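Local atomic coordinates of membrane-bound lytic murein transglycosylase (Agrobacterium tumefaciens, PDB entry 2PNW), a protein that probably cleaves the glycan strands of bacterial cell-wall peptidoglycan as a lytic transglycosylase of the MltA family. Residues A[202-208]-A[258-264]; A[275-281]-A[322-326]; A[101-106]-A[183-189]; A[106-112]-A[175-179]. One frame throughout, in Å; residues are numbered along the deposited sequence.

In the fold
All four contacts reach one mixed sheet. Interactions 1, 3 and 4 fall in the MltA-specific insert domain. Interaction 2 brings in a strand of the 3D domain. Interactions 3 and 4 share L106 and strand 96-109: one packs helix 180-189 on it, the other pairs it with strand 173-177. Their centres are about 14 Å apart. Interactions 1 and 3 touch, with centres about 11 Å apart: R203 NE forms a salt bridge to E103 OE2 at 2.6 Å. Interactions 2 and 3 meet through F101, whose CE1 lies 3.4 Å from D324 OD2. Interactions 2 and 4 are farthest apart (centres about 26 Å). A sulfate, probably from the crystallisation liquor, binds K278 of interaction 2.

Interaction 1: residues A[202-208]-A[258-264]; sequences KRITYAA and YIFFREA
This is an antiparallel strand pair with a classic beta bulge, in the MltA-specific insert domain. Strand 202-208 runs between strand 191-195 and strand 259-263. The axes of the two segments approach to 4.3 Å, with N-to-C directions 126° apart. T205 and R262 form a hydrogen-bonded pair: T205 N to R262 O and R262 N to T205 O, both 3.0 Å. I204-E263 and Y206-F261 are non-hydrogen-bonded pairs. A264 N donates a hydrogen bond to R203 O at 2.9 Å. At the bulge A207 and A208 both face F260. A207 takes phi/psi -114/-41, and its N reaches F260 O at 2.8 Å. A208 N makes a weak hydrogen bond to F260 O at 3.3 Å, and F260 N returns to A208 O at 2.9 Å. I204 (chi1 p) lays CD1 over the face of the F261 ring (chi1 m), 4.0 Å from its centroid, a CH-pi contact. One water links R203 N to A264 O; another links Y206 O to R262 NE. T205 OG1 bonds I274 O outside the pair. K202 NZ forms a salt bridge to E263 OE2 at 3.1 Å. The chemistry implies a backbone-held ladder, with I204 packed on F261 and a salt bridge at one end.

Interaction 2: residues A[275-281]-A[322-326]; sequences AAAKVPL and ALDTG. With SO4 (sulfate ion), chain B.
A type I beta turn, A275 to K278, docks against L323 and D324 of strand 316-324. K278 N bonds A275 O at 2.9 Å to close the turn. The central A276 and A277 have phi/psi -69/-26 and -84/5. A276 N donates to D324 OD1 at 3.1 Å. D324 holds chi1 t, and its OD1 also accepts a weak bond from T325 N at 2.8 Å. A277 N makes a weak bond to L323 O at 3.3 Å. The nearest CA pairs are A276-D324 at 4.7 Å and A277-L323 at 5.0 Å. The 3D domain belongs to the double-psi beta-barrel clan. Here strand 316-324 runs beside strand 286-288, and the loop before that strand folds back over L323. L323 (chi1 m, chi2 t) fills the loop's hollow. L323 CD2 meets V279 CG2 at 3.6 Å and A277 CB at 4.0 Å, and its CB meets L281 CD2 at 3.7 Å. A water donates to V279 O (2.6 Å) and L323 O (2.8 Å). The CA-to-CB bond of K278 points away from the strand; K278 NZ lies 2.3 Å from sulfate O2, a very short hydrogen bond. K43 and R46 also bind this sulfate, which is probably from the crystallisation liquor.

Interaction 3: residues A[101-106]-A[183-189]; sequences FYEPEL and LFFVHVQ
This is helix-on-sheet packing in the MltA-specific insert domain. Helix 180-189 lies against strand 96-109, which is interrupted at P104. Strand 173-177 precedes the helix and strand 191-195 follows it, and both pair with strand 96-109. The nearest CA pairs are F101-Q189 at 6.1 Å, P104-V186 at 6.5 Å and L106-L183 at 7.3 Å, so the strand and the helix run in opposite senses along the contact. The apolar contacts come from P104 and L106, whose CA-to-CB bonds point toward the helix. P104 CG meets V186 CG2 at 3.9 Å and Q189 CG at 3.7 Å. L106 (chi1 t, chi2 p) places CD2 4.0 Å from L183 CD1 and 4.1 Å from V186 CG2. The polar part belongs to Q189, the residue with the largest covered area. Its side chain (chi1 m, chi2 m) curls so that NE2 makes a weak bond to F185 O, one helical turn back, at 3.3 Å. The other atom of the same amide serves the strand: Y102 N donates to Q189 OE1 at 3.2 Å.

Interaction 4: residues A[106-112]-A[175-179]; sequences LEVSATP and AWARS
The last part of the long strand 96-109 pairs antiparallel with the short strand 173-177. The axes of 106-109 and 175-177 approach to 4.5 Å, with N-to-C directions 124° apart. S109 and W176 form a hydrogen-bonded pair, with S109 N to W176 O and W176 N to S109 O both 2.9 Å. Beside this pair V108 CA makes a CA-H...O contact with W176 O at 3.2 Å. After S109 the chain turns through A110 (phi/psi -79/-14) and brings P112 back over W176. The hollow of A110-P112 receives the W176 indole (chi1 m, chi2 -94°), the main bump. P112 CB sits over its face, 3.6 Å from the centroid of the five-membered ring and 10° off the normal, a CH-pi contact. A110 O approaches CZ3 of W176 to 3.5 Å, and S109 O lies at the indole edge. On the other face of the pair the bumps are small. V108 CB packs on A175 CB at 3.7 Å, and L106 CD2 reaches A177 CB at 4.1 Å. Waters fill the gaps at the E107 end: one joins E107 O to R178 N, another E107 OE1 to R178 NH1. R178 also makes a cation-pi contact with W116. S179 is the N-cap of helix 180-189, with OG bonded to D182 N. Strand 173-177 pairs with 96-109 on one side and 118-121 on the other, while I120 and L194 cover V108.

Interaction 1: residues A[202-208]-A[258-264]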
# COMPACT_ATOMS: atom_id res chain seq x y z
N LYS A 202 -18.35 4.05 -6.57
CA LYS A 202 -18.15 2.79 -5.83
C LYS A 202 -16.68 2.73 -5.46
O LYS A 202 -15.83 3.04 -6.29
CB LYS A 202 -18.48 1.57 -6.70
CG LYS A 202 -19.95 1.31 -6.96
CD LYS A 202 -20.11 -0.09 -7.56
CE LYS A 202 -21.57 -0.42 -7.85
NZ LYS A 202 -21.74 -1.81 -8.39
N ARG A 203 -16.35 2.35 -4.24
CA ARG A 203 -14.95 2.20 -3.90
C ARG A 203 -14.59 0.73 -4.02
O ARG A 203 -15.40 -0.13 -3.63
CB ARG A 203 -14.72 2.66 -2.46
CG ARG A 203 -14.34 4.12 -2.34
CD ARG A 203 -13.58 4.17 -1.05
NE ARG A 203 -12.60 5.22 -0.95
CZ ARG A 203 -12.69 6.23 -0.12
NH1 ARG A 203 -13.78 6.36 0.65
NH2 ARG A 203 -11.72 7.12 -0.08
N ILE A 204 -13.41 0.42 -4.56
CA ILE A 204 -12.94 -0.97 -4.63
C ILE A 204 -11.57 -1.03 -3.97
O ILE A 204 -10.84 -0.03 -3.95
CB ILE A 204 -12.89 -1.51 -6.08
CG1 ILE A 204 -11.92 -0.66 -6.94
CG2 ILE A 204 -14.33 -1.58 -6.69
CD1 ILE A 204 -11.65 -1.22 -8.43
N THR A 205 -11.22 -2.20 -3.44
CA THR A 205 -9.93 -2.38 -2.80
C THR A 205 -9.49 -3.83 -3.01
O THR A 205 -10.32 -4.71 -3.30
CB THR A 205 -10.02 -2.04 -1.28
OG1 THR A 205 -8.71 -1.99 -0.71
CG2 THR A 205 -10.88 -3.06 -0.55
N TYR A 206 -8.19 -4.07 -2.88
CA TYR A 206 -7.59 -5.39 -3.07
C TYR A 206 -8.39 -6.47 -2.30
O TYR A 206 -8.67 -6.30 -1.09
CB TYR A 206 -6.14 -5.35 -2.56
CG TYR A 206 -5.47 -6.69 -2.49
CD1 TYR A 206 -4.70 -7.18 -3.54
CD2 TYR A 206 -5.62 -7.50 -1.35
CE1 TYR A 206 -4.09 -8.45 -3.47
CE2 TYR A 206 -5.01 -8.78 -1.27
CZ TYR A 206 -4.25 -9.23 -2.33
OH TYR A 206 -3.65 -10.48 -2.26
N ALA A 207 -8.73 -7.56 -2.98
CA ALA A 207 -9.29 -8.75 -2.33
C ALA A 207 -8.38 -9.96 -2.41
O ALA A 207 -8.31 -10.74 -1.45
CB ALA A 207 -10.65 -9.11 -2.96
N ALA A 208 -7.75 -10.17 -3.58
CA ALA A 208 -6.89 -11.32 -3.82
C ALA A 208 -6.09 -11.04 -5.08
O ALA A 208 -6.23 -9.97 -5.66
CB ALA A 208 -7.75 -12.61 -4.00
N TYR A 258 -2.01 -10.21 -11.16
CA TYR A 258 -3.28 -9.56 -11.52
C TYR A 258 -4.09 -9.45 -10.24
O TYR A 258 -4.18 -10.43 -9.48
CB TYR A 258 -4.05 -10.43 -12.53
CG TYR A 258 -5.26 -9.76 -13.17
CD1 TYR A 258 -5.16 -9.11 -14.40
CD2 TYR A 258 -6.52 -9.78 -12.55
CE1 TYR A 258 -6.28 -8.47 -15.01
CE2 TYR A 258 -7.64 -9.16 -13.14
CZ TYR A 258 -7.51 -8.53 -14.38
OH TYR A 258 -8.61 -7.93 -14.98
N ILE A 259 -4.63 -8.26 -10.01
CA ILE A 259 -5.35 -7.94 -8.77
C ILE A 259 -6.85 -8.11 -8.94
O ILE A 259 -7.44 -7.65 -9.94
CB ILE A 259 -5.04 -6.49 -8.27
CG1 ILE A 259 -3.52 -6.27 -8.10
CG2 ILE A 259 -5.85 -6.17 -6.94
CD1 ILE A 259 -2.79 -7.40 -7.28
N PHE A 260 -7.47 -8.82 -7.99
CA PHE A 260 -8.95 -8.90 -7.94
C PHE A 260 -9.44 -8.05 -6.77
O PHE A 260 -8.74 -7.90 -5.78
CB PHE A 260 -9.42 -10.35 -7.77
CG PHE A 260 -9.01 -11.23 -8.91
CD1 PHE A 260 -9.72 -11.18 -10.11
CD2 PHE A 260 -7.89 -12.05 -8.82
CE1 PHE A 260 -9.35 -11.98 -11.19
CE2 PHE A 260 -7.52 -12.86 -9.91
CZ PHE A 260 -8.25 -12.80 -11.09
N PHE A 261 -10.61 -7.44 -6.95
CA PHE A 261 -11.09 -6.39 -6.06
C PHE A 261 -12.41 -6.80 -5.42
O PHE A 261 -13.11 -7.71 -5.90
CB PHE A 261 -11.28 -5.06 -6.85
CG PHE A 261 -10.00 -4.47 -7.37
CD1 PHE A 261 -9.27 -3.57 -6.61
CD2 PHE A 261 -9.51 -4.84 -8.63
CE1 PHE A 261 -8.05 -3.01 -7.09
CE2 PHE A 261 -8.31 -4.30 -9.11
CZ PHE A 261 -7.57 -3.40 -8.34
N ARG A 262 -12.75 -6.11 -4.33
CA ARG A 262 -14.09 -6.15 -3.74
C ARG A 262 -14.53 -4.70 -3.50
O ARG A 262 -13.70 -3.83 -3.28
CB ARG A 262 -14.06 -6.88 -2.38
CG ARG A 262 -13.18 -6.19 -1.34
CD ARG A 262 -13.18 -6.94 0.01
NE ARG A 262 -12.51 -6.20 1.10
CZ ARG A 262 -13.10 -5.28 1.88
NH1 ARG A 262 -14.37 -4.92 1.71
NH2 ARG A 262 -12.39 -4.68 2.84
N GLU A 263 -15.84 -4.48 -3.53
CA GLU A 263 -16.40 -3.20 -3.14
C GLU A 263 -16.25 -2.99 -1.63
O GLU A 263 -16.44 -3.92 -0.84
CB GLU A 263 -17.88 -3.13 -3.53
CG GLU A 263 -18.08 -3.08 -5.04
CD GLU A 263 -19.55 -2.91 -5.44
OE1 GLU A 263 -20.28 -2.14 -4.75
OE2 GLU A 263 -19.96 -3.55 -6.46
N ALA A 264 -15.92 -1.75 -1.25
CA ALA A 264 -15.71 -1.39 0.14
C ALA A 264 -16.41 -0.07 0.43
O ALA A 264 -17.02 0.51 -0.48
CB ALA A 264 -14.25 -1.28 0.43
O HOH W 1 -18.53 1.49 -2.70
O HOH W 2 -9.89 -7.35 1.34

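Interaction 2: residues A[275-281]-A[322-326]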
# COMPACT_ATOMS: atom_id res chain seq x y z
N ALA A 275 -7.08 -0.86 3.51
CA ALA A 275 -5.92 -1.55 2.96
C ALA A 275 -5.48 -2.71 3.86
O ALA A 275 -6.32 -3.34 4.52
CB ALA A 275 -4.78 -0.58 2.66
N ALA A 276 -4.19 -3.01 3.87
CA ALA A 276 -3.74 -4.29 4.44
C ALA A 276 -3.91 -4.37 5.96
O ALA A 276 -4.06 -5.46 6.51
CB ALA A 276 -2.27 -4.61 4.02
N ALA A 277 -3.91 -3.22 6.64
CA ALA A 277 -4.17 -3.18 8.09
C ALA A 277 -5.68 -3.16 8.41
O ALA A 277 -6.08 -3.05 9.57
CB ALA A 277 -3.45 -2.00 8.74
N LYS A 278 -6.51 -3.29 7.37
CA LYS A 278 -7.96 -3.45 7.48
C LYS A 278 -8.71 -2.23 8.01
O LYS A 278 -9.87 -2.35 8.42
CB LYS A 278 -8.32 -4.72 8.30
CG LYS A 278 -7.57 -5.97 7.87
CD LYS A 278 -7.85 -6.28 6.39
CE LYS A 278 -7.72 -7.76 6.06
NZ LYS A 278 -6.55 -8.37 6.73
N VAL A 279 -8.05 -1.07 7.98
CA VAL A 279 -8.65 0.21 8.38
C VAL A 279 -8.44 1.26 7.26
O VAL A 279 -7.56 1.07 6.40
CB VAL A 279 -8.06 0.73 9.71
CG1 VAL A 279 -8.31 -0.27 10.88
CG2 VAL A 279 -6.57 1.04 9.59
N PRO A 280 -9.27 2.33 7.25
CA PRO A 280 -9.12 3.35 6.19
C PRO A 280 -7.77 4.04 6.28
O PRO A 280 -7.29 4.36 7.38
CB PRO A 280 -10.23 4.36 6.49
CG PRO A 280 -11.22 3.60 7.39
CD PRO A 280 -10.41 2.62 8.16
N LEU A 281 -7.16 4.28 5.12
CA LEU A 281 -5.93 5.07 5.08
C LEU A 281 -6.21 6.54 5.32
O LEU A 281 -7.33 7.01 5.12
CB LEU A 281 -5.24 4.89 3.72
CG LEU A 281 -4.86 3.44 3.39
CD1 LEU A 281 -3.95 3.42 2.16
CD2 LEU A 281 -4.20 2.71 4.55
N ALA A 322 1.89 2.78 10.13
CA ALA A 322 2.06 1.71 9.13
C ALA A 322 0.72 1.04 8.90
O ALA A 322 0.29 0.24 9.72
CB ALA A 322 3.09 0.69 9.63
N LEU A 323 0.05 1.38 7.80
CA LEU A 323 -1.32 0.92 7.61
C LEU A 323 -1.50 0.12 6.30
O LEU A 323 -2.62 -0.24 5.94
CB LEU A 323 -2.29 2.11 7.64
CG LEU A 323 -2.42 2.78 9.03
CD1 LEU A 323 -3.28 4.00 8.87
CD2 LEU A 323 -3.04 1.81 10.04
N ASP A 324 -0.40 -0.16 5.60
CA ASP A 324 -0.53 -0.91 4.34
C ASP A 324 0.79 -1.59 4.01
O ASP A 324 1.78 -1.42 4.70
CB ASP A 324 -0.95 0.04 3.19
CG ASP A 324 -1.57 -0.70 1.99
OD1 ASP A 324 -1.88 -1.94 2.07
OD2 ASP A 324 -1.76 -0.03 0.95
N THR A 325 0.78 -2.40 2.95
CA THR A 325 2.02 -3.01 2.46
C THR A 325 1.90 -3.06 0.94
O THR A 325 0.86 -2.71 0.37
CB THR A 325 2.28 -4.42 3.10
OG1 THR A 325 3.58 -4.90 2.74
CG2 THR A 325 1.20 -5.44 2.68
N GLY A 326 2.99 -3.43 0.27
CA GLY A 326 2.97 -3.58 -1.18
C GLY A 326 4.12 -4.48 -1.58
O GLY A 326 5.13 -4.54 -0.86
S SO4 B . -5.15 -11.11 6.13
O1 SO4 B . -5.87 -10.97 4.86
O2 SO4 B . -5.96 -10.58 7.23
O3 SO4 B . -4.87 -12.53 6.37
O4 SO4 B . -3.89 -10.35 6.08
O HOH W 3 -5.41 -0.39 6.17

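Interaction 3: residues A[101-106]-A[183-189]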
# COMPACT_ATOMS: atom_id res chain seq x y z
N PHE A 101 2.03 6.50 -3.00
CA PHE A 101 0.91 5.88 -3.69
C PHE A 101 -0.36 6.64 -3.37
O PHE A 101 -0.35 7.53 -2.51
CB PHE A 101 0.82 4.36 -3.36
CG PHE A 101 0.26 4.05 -1.98
CD1 PHE A 101 -0.97 3.39 -1.86
CD2 PHE A 101 0.98 4.31 -0.83
CE1 PHE A 101 -1.48 3.03 -0.57
CE2 PHE A 101 0.49 3.95 0.44
CZ PHE A 101 -0.74 3.34 0.56
N TYR A 102 -1.45 6.34 -4.07
CA TYR A 102 -2.67 7.14 -3.91
C TYR A 102 -3.83 6.26 -4.32
O TYR A 102 -3.60 5.14 -4.77
CB TYR A 102 -2.61 8.43 -4.75
CG TYR A 102 -2.75 8.25 -6.24
CD1 TYR A 102 -3.87 8.74 -6.93
CD2 TYR A 102 -1.76 7.57 -6.98
CE1 TYR A 102 -3.99 8.57 -8.33
CE2 TYR A 102 -1.89 7.39 -8.36
CZ TYR A 102 -2.98 7.89 -9.02
OH TYR A 102 -3.09 7.72 -10.38
N GLU A 103 -5.06 6.73 -4.09
CA GLU A 103 -6.27 6.03 -4.54
C GLU A 103 -6.74 6.75 -5.80
O GLU A 103 -7.26 7.89 -5.67
CB GLU A 103 -7.37 6.16 -3.48
CG GLU A 103 -8.61 5.30 -3.75
CD GLU A 103 -9.76 5.54 -2.74
OE1 GLU A 103 -9.84 6.63 -2.12
OE2 GLU A 103 -10.63 4.65 -2.62
N PRO A 104 -6.57 6.14 -7.00
CA PRO A 104 -7.06 6.86 -8.17
C PRO A 104 -8.57 6.89 -8.30
O PRO A 104 -9.29 6.00 -7.81
CB PRO A 104 -6.46 6.07 -9.37
CG PRO A 104 -5.39 5.16 -8.77
CD PRO A 104 -5.91 4.88 -7.37
N GLU A 105 -9.06 7.91 -8.98
CA GLU A 105 -10.41 7.92 -9.45
C GLU A 105 -10.38 7.31 -10.87
O GLU A 105 -9.58 7.74 -11.71
CB GLU A 105 -10.91 9.37 -9.45
CG GLU A 105 -12.34 9.50 -9.76
CD GLU A 105 -12.83 10.93 -9.53
OE1 GLU A 105 -13.00 11.31 -8.35
OE2 GLU A 105 -13.04 11.64 -10.53
N LEU A 106 -11.24 6.33 -11.12
CA LEU A 106 -11.28 5.66 -12.41
C LEU A 106 -12.68 5.73 -13.00
O LEU A 106 -13.64 5.26 -12.39
CB LEU A 106 -10.86 4.20 -12.25
CG LEU A 106 -10.75 3.32 -13.51
CD1 LEU A 106 -9.61 3.80 -14.43
CD2 LEU A 106 -10.55 1.85 -13.15
N LEU A 183 -6.46 1.55 -15.60
CA LEU A 183 -6.81 0.36 -14.80
C LEU A 183 -5.56 -0.37 -14.29
O LEU A 183 -5.52 -0.84 -13.14
CB LEU A 183 -7.70 -0.57 -15.61
CG LEU A 183 -8.06 -1.89 -14.91
CD1 LEU A 183 -8.75 -1.66 -13.55
CD2 LEU A 183 -8.94 -2.68 -15.86
N PHE A 184 -4.54 -0.52 -15.15
CA PHE A 184 -3.26 -1.07 -14.69
C PHE A 184 -2.73 -0.36 -13.45
O PHE A 184 -2.32 -1.00 -12.46
CB PHE A 184 -2.20 -1.09 -15.83
CG PHE A 184 -0.91 -1.80 -15.45
CD1 PHE A 184 -0.77 -3.17 -15.68
CD2 PHE A 184 0.12 -1.12 -14.83
CE1 PHE A 184 0.42 -3.84 -15.36
CE2 PHE A 184 1.32 -1.78 -14.48
CZ PHE A 184 1.45 -3.16 -14.74
N PHE A 185 -2.70 0.97 -13.48
CA PHE A 185 -2.21 1.71 -12.32
C PHE A 185 -3.09 1.56 -11.07
O PHE A 185 -2.58 1.63 -9.96
CB PHE A 185 -2.00 3.18 -12.67
CG PHE A 185 -0.66 3.45 -13.29
CD1 PHE A 185 0.42 3.84 -12.49
CD2 PHE A 185 -0.45 3.27 -14.66
CE1 PHE A 185 1.68 4.08 -13.05
CE2 PHE A 185 0.80 3.50 -15.23
CZ PHE A 185 1.86 3.92 -14.44
N VAL A 186 -4.39 1.36 -11.26
CA VAL A 186 -5.28 0.95 -10.14
C VAL A 186 -4.85 -0.41 -9.53
O VAL A 186 -4.79 -0.56 -8.32
CB VAL A 186 -6.75 0.95 -10.61
CG1 VAL A 186 -7.66 0.20 -9.61
CG2 VAL A 186 -7.20 2.41 -10.84
N HIS A 187 -4.51 -1.39 -10.37
CA HIS A 187 -3.94 -2.64 -9.84
C HIS A 187 -2.69 -2.36 -9.01
O HIS A 187 -2.52 -2.95 -7.94
CB HIS A 187 -3.56 -3.61 -10.98
CG HIS A 187 -4.74 -4.31 -11.61
ND1 HIS A 187 -4.77 -5.68 -11.79
CD2 HIS A 187 -5.93 -3.84 -12.07
CE1 HIS A 187 -5.92 -6.02 -12.36
NE2 HIS A 187 -6.63 -4.92 -12.54
N VAL A 188 -1.83 -1.46 -9.48
CA VAL A 188 -0.59 -1.14 -8.77
C VAL A 188 -0.87 -0.47 -7.42
O VAL A 188 -0.25 -0.82 -6.40
CB VAL A 188 0.35 -0.25 -9.64
CG1 VAL A 188 1.63 0.13 -8.89
CG2 VAL A 188 0.71 -0.99 -10.93
N GLN A 189 -1.80 0.50 -7.41
CA GLN A 189 -2.12 1.20 -6.15
C GLN A 189 -2.86 0.26 -5.17
O GLN A 189 -2.67 0.37 -3.94
CB GLN A 189 -2.98 2.45 -6.40
CG GLN A 189 -2.42 3.51 -7.38
CD GLN A 189 -0.93 3.70 -7.29
OE1 GLN A 189 -0.42 4.25 -6.32
NE2 GLN A 189 -0.21 3.25 -8.32

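Interaction 4: residues A[106-112]-A[175-179]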
# COMPACT_ATOMS: atom_id res chain seq x y z
N LEU A 106 -11.24 6.33 -11.12
CA LEU A 106 -11.28 5.66 -12.41
C LEU A 106 -12.68 5.73 -13.00
O LEU A 106 -13.64 5.26 -12.39
CB LEU A 106 -10.86 4.20 -12.25
CG LEU A 106 -10.75 3.32 -13.51
CD1 LEU A 106 -9.61 3.80 -14.43
CD2 LEU A 106 -10.55 1.85 -13.15
N GLU A 107 -12.80 6.31 -14.20
CA GLU A 107 -14.05 6.30 -14.94
C GLU A 107 -14.42 4.90 -15.39
O GLU A 107 -13.59 4.18 -15.99
CB GLU A 107 -13.98 7.22 -16.18
CG GLU A 107 -13.86 8.70 -15.80
CD GLU A 107 -13.75 9.61 -17.03
OE1 GLU A 107 -13.79 9.12 -18.19
OE2 GLU A 107 -13.62 10.84 -16.81
N VAL A 108 -15.68 4.53 -15.14
CA VAL A 108 -16.20 3.22 -15.52
C VAL A 108 -17.63 3.29 -16.02
O VAL A 108 -18.26 4.35 -15.93
CB VAL A 108 -16.13 2.21 -14.32
CG1 VAL A 108 -14.68 2.05 -13.85
CG2 VAL A 108 -17.03 2.67 -13.16
N SER A 109 -18.10 2.16 -16.55
CA SER A 109 -19.48 1.96 -16.90
C SER A 109 -19.97 0.62 -16.38
O SER A 109 -19.21 -0.36 -16.23
CB SER A 109 -19.66 2.02 -18.42
OG SER A 109 -21.02 1.76 -18.76
N ALA A 110 -21.27 0.57 -16.10
CA ALA A 110 -21.90 -0.69 -15.68
C ALA A 110 -22.17 -1.59 -16.89
O ALA A 110 -22.45 -2.77 -16.74
CB ALA A 110 -23.22 -0.39 -14.93
N THR A 111 -22.07 -1.01 -18.09
CA THR A 111 -22.38 -1.74 -19.31
C THR A 111 -21.21 -1.70 -20.29
O THR A 111 -20.67 -0.63 -20.62
CB THR A 111 -23.64 -1.17 -20.02
OG1 THR A 111 -23.43 0.21 -20.32
CG2 THR A 111 -24.88 -1.32 -19.14
N PRO A 112 -20.80 -2.88 -20.78
CA PRO A 112 -19.67 -2.90 -21.71
C PRO A 112 -20.04 -2.50 -23.14
O PRO A 112 -21.14 -2.81 -23.61
CB PRO A 112 -19.25 -4.36 -21.70
CG PRO A 112 -20.53 -5.10 -21.47
CD PRO A 112 -21.34 -4.23 -20.54
N ALA A 175 -17.34 -3.59 -12.91
CA ALA A 175 -17.57 -2.51 -13.87
C ALA A 175 -16.57 -2.65 -15.02
O ALA A 175 -15.71 -3.54 -14.97
CB ALA A 175 -17.42 -1.11 -13.20
N TRP A 176 -16.67 -1.76 -16.02
CA TRP A 176 -15.78 -1.76 -17.18
C TRP A 176 -15.13 -0.40 -17.32
O TRP A 176 -15.83 0.61 -17.34
CB TRP A 176 -16.56 -2.06 -18.47
CG TRP A 176 -16.79 -3.50 -18.71
CD1 TRP A 176 -16.01 -4.35 -19.47
CD2 TRP A 176 -17.87 -4.29 -18.22
NE1 TRP A 176 -16.54 -5.61 -19.47
CE2 TRP A 176 -17.69 -5.59 -18.72
CE3 TRP A 176 -18.98 -4.01 -17.42
CZ2 TRP A 176 -18.57 -6.62 -18.45
CZ3 TRP A 176 -19.84 -5.03 -17.13
CH2 TRP A 176 -19.64 -6.32 -17.63
N ALA A 177 -13.81 -0.38 -17.43
CA ALA A 177 -13.04 0.86 -17.61
C ALA A 177 -12.85 1.11 -19.12
O ALA A 177 -13.06 0.22 -19.93
CB ALA A 177 -11.69 0.74 -16.91
N ARG A 178 -12.44 2.33 -19.47
CA ARG A 178 -12.17 2.66 -20.88
C ARG A 178 -10.69 2.86 -21.15
O ARG A 178 -10.31 3.04 -22.32
CB ARG A 178 -12.94 3.93 -21.32
CG ARG A 178 -12.60 5.17 -20.51
CD ARG A 178 -13.40 6.40 -21.01
NE ARG A 178 -13.14 6.62 -22.43
CZ ARG A 178 -13.92 7.31 -23.26
NH1 ARG A 178 -15.04 7.87 -22.82
NH2 ARG A 178 -13.56 7.43 -24.54
N SER A 179 -9.88 2.88 -20.10
CA SER A 179 -8.41 3.00 -20.24
C SER A 179 -7.69 1.80 -19.63
O SER A 179 -7.75 1.59 -18.41
CB SER A 179 -7.91 4.28 -19.61
OG SER A 179 -6.49 4.29 -19.51
O HOH W 4 -11.42 4.15 -17.43
O HOH W 5 -15.69 9.04 -20.24